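Local coordinates for protein argininosuccinate lyase (Chelativorans sp., PDB 6RXA) that acts as EDDS lyase, a C-N lyase of the aspartase/fumarase superfamily, and may also split argininosuccinate into fumarate and L-arginine, at residues S489-Q492 and I493-D497; A482-T485 and L486-S489; V51-L54 and T55-I59. The protein carries 2 engineered substitutions. All blocks are in the same frame, centred on the assembly; numbering follows the deposited sequence.

Interaction 1 (S489-Q492 and I493-D497); sequences SVQQ and IIQTD
Gln492 O is gripped twice by one residue of the following turn. Thr496 N reaches it at 2.9 Å, and the hydroxyl Thr496 OG1 donates to the same Gln492 O at 2.8 Å, the two donors arriving from opposite faces of the carbonyl plane. This is the familiar i to i-4 threonine-to-backbone bond of an alpha helix, here on the long helix 451-500. With OG1 anti to its own carbonyl carbon (chi1 -65°), the hydroxyl lies beside the backbone N, on the side of the preceding turn. A valine here would put a methyl where the hydroxyl is, and Gln492 O would probably lose its side-chain bond and keep just the backbone N-H of this residue. On another side of the helix, Val490 and Ile494 run side by side, with Val490 CG1 3.8 Å from Ile494 CD1; CG1 of Ile494 also lies 3.4 Å from Val490 O. Val490 also touches Arg48 and Val52 of helix 35-56, and Ile494 touches Ser70 of helix 62-79. Gln491 and Gln495 lie alongside on a polar flank, their amide planes 29° apart, and Gln495 OE1 is hydrogen-bonded to Arg498 NH2. In the backbone of the same two residues, Gln495 N donates to Gln491 O at 2.8 Å with an N-H...O angle of 165°, and Gln495 CB rests 3.3 Å from the same oxygen.

Interaction 2 (A482-T485 and L486-S489); sequences AKQT and LADS
Gln484 NE2 reaches forward over one turn of helix 451-500 and donates to Asp488 OD1 at 3.1 Å, with an N-H...O angle of 159°. Gln484, Thr485 and Leu486 are the residues most buried by the adjoining turn. The oxygen lies in the amide plane of Gln484, but the donor meets the carboxylate from above its plane, consistent with the 45° between the two flat groups. The bend of the Gln484 chain at chi2 (61°) carries the amide round to face Asp488. Along the backbone, Asp488 N donates to Gln484 O at 2.9 Å, so the two residues are joined through side chains and backbone alike. Thr485 offers its carbonyl instead: Ser489 N binds Thr485 O at 2.9 Å, and Ser489 OG donates to the same oxygen at 3.0 Å from the other face of its plane. The methyl Thr485 CG2 lies 3.6 Å from Leu486 N, while the Thr485 hydroxyl turns back one turn to Asn481 O. Leu486 is the buried member. Its CB packs 3.6 Å from Ala482 O, whereas the branched end, with CG anti to N, leads off to Gln45, Ala49 and Val52 of helix 35-56. A side-chain hydrogen bond spaced i to i+4 on the exposed flank, opposed to a leucine in the interhelical seam, is characteristic of an amphipathic alpha helix.

Interaction 3 (V51-L54 and T55-I59); sequences VVML and TEQGI
Val51 offers Thr55 its carbonyl: Thr55 OG1 donates to Val51 O at 2.7 Å, and Thr55 N binds the same oxygen at 3.0 Å from the opposite face of the carbonyl plane. Thr55 OG1 is also hydrogen-bonded to Ser65 OG, which ties this last turn of helix 35-56 to helix 62-79. Val52 follows with a regular backbone bond, Glu56 N to Val52 O, while its methyls pack against Leu486, Val490 and Ile493 of helix 451-500. The acid end of Glu56 turns outward to a salt bridge with Arg214. Met53 accepts Gln57 N on its carbonyl, and its side chain, bent at chi2 (-87°) and again at chi3, crosses that of Gln57 so that Met53 SD sits 3.8 Å from Gln57 CG. The Gln57 amide itself is held by Pro209 O. Leu54 supplies the acceptor for the close of the helix. Ile59 N binds Leu54 O at 2.9 Å and Gly58 N binds Thr55 O at 3.0 Å, the two bonds of a Schellman motif; Gly58 has the positive phi (77°) that favours glycine. Across the motif, Leu54 CD2 packs 3.7 Å from Ile59 CD1, an apolar touch between the last turn and the residue just past the glycine. The result is a helix end at which the turning chain satisfies Leu54 O and Thr55 O, with hydrophobic closure at Leu54 and Ile59 and polar ties leading to neighbouring segments.

In the fold
Along the chain, interaction 3 comes first, at the C-terminal end of helix 35-56; interactions 2 and 1 follow far later on helix 451-500, where they share Ser489 and run end to end. Their centres lie about 11 Å apart, and the centre of interaction 3 lies about 13 Å from that of interaction 1 and about 15 Å from that of interaction 2. Val52 joins all three: its CG2 is 4.1 Å from Leu486 CD1 and 4.1 Å from Ile493 CD1. Two helices distant in sequence therefore pack together on one side of the chain's centre, away from the residues that bind fumarate and succinate, and the end of helix 35-56 meets the C-terminal part of helix 451-500 through Val52.

Interaction 1 (S489-Q492 and I493-D497)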
loop_
_atom_site.group_PDB
_atom_site.type_symbol
_atom_site.label_atom_id
_atom_site.label_comp_id
_atom_site.label_asym_id
_atom_site.label_seq_id
_atom_site.Cartn_x
_atom_site.Cartn_y
_atom_site.Cartn_z
ATOM N N SER A 489 -19.153 35.095 -23.279
ATOM C CA SER A 489 -19.671 34.451 -24.478
ATOM C C SER A 489 -21.093 33.961 -24.254
ATOM O O SER A 489 -21.959 34.107 -25.127
ATOM C CB SER A 489 -18.775 33.273 -24.868
ATOM O OG SER A 489 -17.498 33.709 -25.304
ATOM N N VAL A 490 -21.349 33.366 -23.087
ATOM C CA VAL A 490 -22.686 32.879 -22.769
ATOM C C VAL A 490 -23.679 34.029 -22.755
ATOM O O VAL A 490 -24.778 33.927 -23.314
ATOM C CB VAL A 490 -22.649 32.122 -21.427
ATOM C CG1 VAL A 490 -24.044 31.811 -20.940
ATOM C CG2 VAL A 490 -21.853 30.850 -21.570
ATOM N N GLN A 491 -23.314 35.152 -22.136
ATOM C CA GLN A 491 -24.250 36.269 -22.079
ATOM C C GLN A 491 -24.474 36.865 -23.465
ATOM O O GLN A 491 -25.606 37.231 -23.809
ATOM C CB GLN A 491 -23.792 37.307 -21.062
ATOM C CG GLN A 491 -24.019 36.884 -19.608
ATOM C CD GLN A 491 -25.374 36.215 -19.366
ATOM O OE1 GLN A 491 -25.441 35.071 -18.883
ATOM N NE2 GLN A 491 -26.457 36.916 -19.714
ATOM N N GLN A 492 -23.421 36.951 -24.288
ATOM C CA GLN A 492 -23.577 37.429 -25.662
ATOM C C GLN A 492 -24.643 36.628 -26.401
ATOM O O GLN A 492 -25.534 37.197 -27.044
ATOM C CB GLN A 492 -22.239 37.333 -26.406
ATOM C CG GLN A 492 -21.267 38.436 -26.064
ATOM C CD GLN A 492 -19.827 38.115 -26.426
ATOM O OE1 GLN A 492 -19.511 37.063 -27.011
ATOM N NE2 GLN A 492 -18.931 39.019 -26.052
ATOM N N ILE A 493 -24.568 35.301 -26.312
ATOM C CA ILE A 493 -25.506 34.442 -27.020
ATOM C C ILE A 493 -26.917 34.626 -26.479
ATOM O O ILE A 493 -27.874 34.796 -27.244
ATOM C CB ILE A 493 -25.044 32.979 -26.927
ATOM C CG1 ILE A 493 -23.800 32.763 -27.793
ATOM C CG2 ILE A 493 -26.153 32.041 -27.363
ATOM C CD1 ILE A 493 -22.984 31.520 -27.439
ATOM N N ILE A 494 -27.071 34.595 -25.154
ATOM C CA ILE A 494 -28.407 34.694 -24.566
ATOM C C ILE A 494 -29.041 36.036 -24.911
ATOM O O ILE A 494 -30.220 36.120 -25.281
ATOM C CB ILE A 494 -28.358 34.455 -23.047
ATOM C CG1 ILE A 494 -28.011 32.998 -22.746
ATOM C CG2 ILE A 494 -29.702 34.831 -22.414
ATOM C CD1 ILE A 494 -27.725 32.718 -21.270
ATOM N N GLN A 495 -28.276 37.121 -24.767
ATOM C CA GLN A 495 -28.859 38.442 -24.959
ATOM C C GLN A 495 -29.126 38.733 -26.430
ATOM O O GLN A 495 -30.119 39.394 -26.766
ATOM C CB GLN A 495 -27.950 39.515 -24.368
ATOM C CG GLN A 495 -27.898 39.483 -22.860
ATOM C CD GLN A 495 -29.269 39.668 -22.244
ATOM O OE1 GLN A 495 -29.991 40.605 -22.578
ATOM N NE2 GLN A 495 -29.646 38.757 -21.360
ATOM N N THR A 496 -28.230 38.290 -27.317
ATOM C CA THR A 496 -28.460 38.491 -28.743
ATOM C C THR A 496 -29.718 37.759 -29.194
ATOM O O THR A 496 -30.532 38.310 -29.945
ATOM C CB THR A 496 -27.242 38.036 -29.547
ATOM O OG1 THR A 496 -26.127 38.878 -29.235
ATOM C CG2 THR A 496 -27.535 38.114 -31.039
ATOM N N ASP A 497 -29.909 36.526 -28.724
ATOM C CA ASP A 497 -31.137 35.810 -29.038
ATOM C C ASP A 497 -32.352 36.537 -28.479
ATOM O O ASP A 497 -33.367 36.680 -29.167
ATOM C CB ASP A 497 -31.055 34.388 -28.487
ATOM C CG ASP A 497 -32.377 33.669 -28.568
ATOM O OD1 ASP A 497 -32.745 33.222 -29.677
ATOM O OD2 ASP A 497 -33.061 33.582 -27.528
#

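Interaction 2 (A482-T485 and L486-S489)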
loop_
_atom_site.group_PDB
_atom_site.type_symbol
_atom_site.label_atom_id
_atom_site.label_comp_id
_atom_site.label_asym_id
_atom_site.label_seq_id
_atom_site.Cartn_x
_atom_site.Cartn_y
_atom_site.Cartn_z
ATOM N N ALA A 482 -10.001 32.870 -18.544
ATOM C CA ALA A 482 -10.802 31.971 -19.362
ATOM C C ALA A 482 -12.233 31.910 -18.853
ATOM O O ALA A 482 -13.181 31.921 -19.644
ATOM C CB ALA A 482 -10.192 30.571 -19.379
ATOM N N LYS A 483 -12.410 31.839 -17.537
ATOM C CA LYS A 483 -13.755 31.754 -16.988
ATOM C C LYS A 483 -14.555 33.003 -17.329
ATOM O O LYS A 483 -15.753 32.922 -17.625
ATOM C CB LYS A 483 -13.699 31.487 -15.485
ATOM C CG LYS A 483 -15.055 31.139 -14.891
ATOM C CD LYS A 483 -14.931 30.680 -13.441
ATOM C CE LYS A 483 -16.289 30.260 -12.893
ATOM N NZ LYS A 483 -16.235 29.836 -11.469
ATOM N N GLN A 484 -13.904 34.175 -17.349
ATOM C CA GLN A 484 -14.611 35.403 -17.716
ATOM C C GLN A 484 -14.949 35.425 -19.203
ATOM O O GLN A 484 -16.041 35.868 -19.589
ATOM C CB GLN A 484 -13.787 36.629 -17.326
ATOM C CG GLN A 484 -14.586 37.932 -17.356
ATOM C CD GLN A 484 -15.760 37.917 -16.390
ATOM O OE1 GLN A 484 -15.585 37.797 -15.177
ATOM N NE2 GLN A 484 -16.968 38.018 -16.930
ATOM N N THR A 485 -14.027 34.961 -20.056
ATOM C CA THR A 485 -14.309 34.871 -21.487
ATOM C C THR A 485 -15.531 33.992 -21.742
ATOM O O THR A 485 -16.407 34.343 -22.545
ATOM C CB THR A 485 -13.093 34.320 -22.238
ATOM O OG1 THR A 485 -12.009 35.253 -22.184
ATOM C CG2 THR A 485 -13.437 34.043 -23.701
ATOM N N LEU A 486 -15.598 32.840 -21.071
ATOM C CA LEU A 486 -16.743 31.949 -21.223
ATOM C C LEU A 486 -18.023 32.624 -20.751
ATOM O O LEU A 486 -19.055 32.574 -21.430
ATOM C CB LEU A 486 -16.493 30.659 -20.444
ATOM C CG LEU A 486 -17.587 29.591 -20.494
ATOM C CD1 LEU A 486 -17.957 29.276 -21.938
ATOM C CD2 LEU A 486 -17.125 28.348 -19.743
ATOM N N ALA A 487 -17.978 33.265 -19.578
ATOM C CA ALA A 487 -19.168 33.932 -19.062
ATOM C C ALA A 487 -19.650 35.016 -20.021
ATOM O O ALA A 487 -20.855 35.129 -20.291
ATOM C CB ALA A 487 -18.879 34.494 -17.668
ATOM N N ASP A 488 -18.717 35.798 -20.580
ATOM C CA ASP A 488 -19.078 36.822 -21.556
ATOM C C ASP A 488 -19.709 36.211 -22.801
ATOM O O ASP A 488 -20.675 36.759 -23.346
ATOM C CB ASP A 488 -17.834 37.606 -21.981
ATOM C CG ASP A 488 -17.312 38.520 -20.895
ATOM O OD1 ASP A 488 -17.965 38.632 -19.834
ATOM O OD2 ASP A 488 -16.236 39.113 -21.108
ATOM N N SER A 489 -19.153 35.095 -23.279
ATOM C CA SER A 489 -19.671 34.451 -24.478
ATOM C C SER A 489 -21.093 33.961 -24.254
ATOM O O SER A 489 -21.959 34.107 -25.127
ATOM C CB SER A 489 -18.775 33.273 -24.868
ATOM O OG SER A 489 -17.498 33.709 -25.304
#

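Interaction 3 (V51-L54 and T55-I59)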
loop_
_atom_site.group_PDB
_atom_site.type_symbol
_atom_site.label_atom_id
_atom_site.label_comp_id
_atom_site.label_asym_id
_atom_site.label_seq_id
_atom_site.Cartn_x
_atom_site.Cartn_y
_atom_site.Cartn_z
ATOM N N VAL A 51 -21.291 23.828 -25.475
ATOM C CA VAL A 51 -22.378 24.441 -26.237
ATOM C C VAL A 51 -21.896 25.658 -27.019
ATOM O O VAL A 51 -22.265 25.842 -28.184
ATOM C CB VAL A 51 -23.550 24.766 -25.292
ATOM C CG1 VAL A 51 -24.517 25.725 -25.944
ATOM C CG2 VAL A 51 -24.256 23.484 -24.869
ATOM N N VAL A 52 -21.079 26.513 -26.398
ATOM C CA VAL A 52 -20.504 27.656 -27.109
ATOM C C VAL A 52 -19.689 27.185 -28.311
ATOM O O VAL A 52 -19.830 27.712 -29.422
ATOM C CB VAL A 52 -19.671 28.524 -26.147
ATOM C CG1 VAL A 52 -18.867 29.555 -26.918
ATOM C CG2 VAL A 52 -20.578 29.195 -25.132
ATOM N N MET A 53 -18.851 26.172 -28.114
ATOM C CA MET A 53 -18.072 25.631 -29.226
ATOM C C MET A 53 -18.975 25.082 -30.321
ATOM O O MET A 53 -18.722 25.311 -31.508
ATOM C CB MET A 53 -17.102 24.562 -28.713
ATOM C CG MET A 53 -16.249 23.907 -29.799
ATOM S SD MET A 53 -17.074 22.500 -30.572
ATOM C CE MET A 53 -17.199 21.367 -29.191
ATOM N N LEU A 54 -20.025 24.342 -29.955
ATOM C CA LEU A 54 -20.923 23.820 -30.978
ATOM C C LEU A 54 -21.557 24.953 -31.764
ATOM O O LEU A 54 -21.853 24.800 -32.955
ATOM C CB LEU A 54 -22.034 22.983 -30.365
ATOM C CG LEU A 54 -21.679 21.674 -29.685
ATOM C CD1 LEU A 54 -22.934 21.010 -29.156
ATOM C CD2 LEU A 54 -20.969 20.746 -30.651
ATOM N N THR A 55 -21.782 26.095 -31.107
ATOM C CA THR A 55 -22.355 27.252 -31.784
ATOM C C THR A 55 -21.356 27.849 -32.771
ATOM O O THR A 55 -21.706 28.142 -33.920
ATOM C CB THR A 55 -22.768 28.296 -30.755
ATOM O OG1 THR A 55 -23.542 27.671 -29.730
ATOM C CG2 THR A 55 -23.644 29.374 -31.422
ATOM N N GLU A 56 -20.100 28.026 -32.341
ATOM C CA GLU A 56 -19.065 28.498 -33.256
ATOM C C GLU A 56 -18.964 27.595 -34.477
ATOM O O GLU A 56 -18.705 28.067 -35.590
ATOM C CB GLU A 56 -17.702 28.546 -32.557
ATOM C CG GLU A 56 -17.595 29.523 -31.403
ATOM C CD GLU A 56 -16.154 29.777 -30.972
ATOM O OE1 GLU A 56 -15.939 30.660 -30.111
ATOM O OE2 GLU A 56 -15.235 29.103 -31.492
ATOM N N GLN A 57 -19.135 26.288 -34.284
ATOM C CA GLN A 57 -18.988 25.318 -35.364
ATOM C C GLN A 57 -20.241 25.191 -36.223
ATOM O O GLN A 57 -20.226 24.420 -37.191
ATOM C CB GLN A 57 -18.607 23.949 -34.798
ATOM C CG GLN A 57 -17.272 23.930 -34.093
ATOM C CD GLN A 57 -16.146 24.377 -34.992
ATOM O OE1 GLN A 57 -15.727 25.533 -34.958
ATOM N NE2 GLN A 57 -15.669 23.472 -35.823
ATOM N N GLY A 58 -21.313 25.904 -35.894
ATOM C CA GLY A 58 -22.547 25.820 -36.653
ATOM C C GLY A 58 -23.369 24.582 -36.390
ATOM O O GLY A 58 -24.356 24.349 -37.095
ATOM N N ILE A 59 -22.992 23.778 -35.397
ATOM C CA ILE A 59 -23.755 22.582 -35.058
ATOM C C ILE A 59 -25.050 22.966 -34.358
ATOM O O ILE A 59 -26.103 22.354 -34.583
ATOM C CB ILE A 59 -22.881 21.629 -34.223
ATOM C CG1 ILE A 59 -21.724 21.123 -35.097
ATOM C CG2 ILE A 59 -23.694 20.481 -33.684
ATOM C CD1 ILE A 59 -20.647 20.387 -34.339
#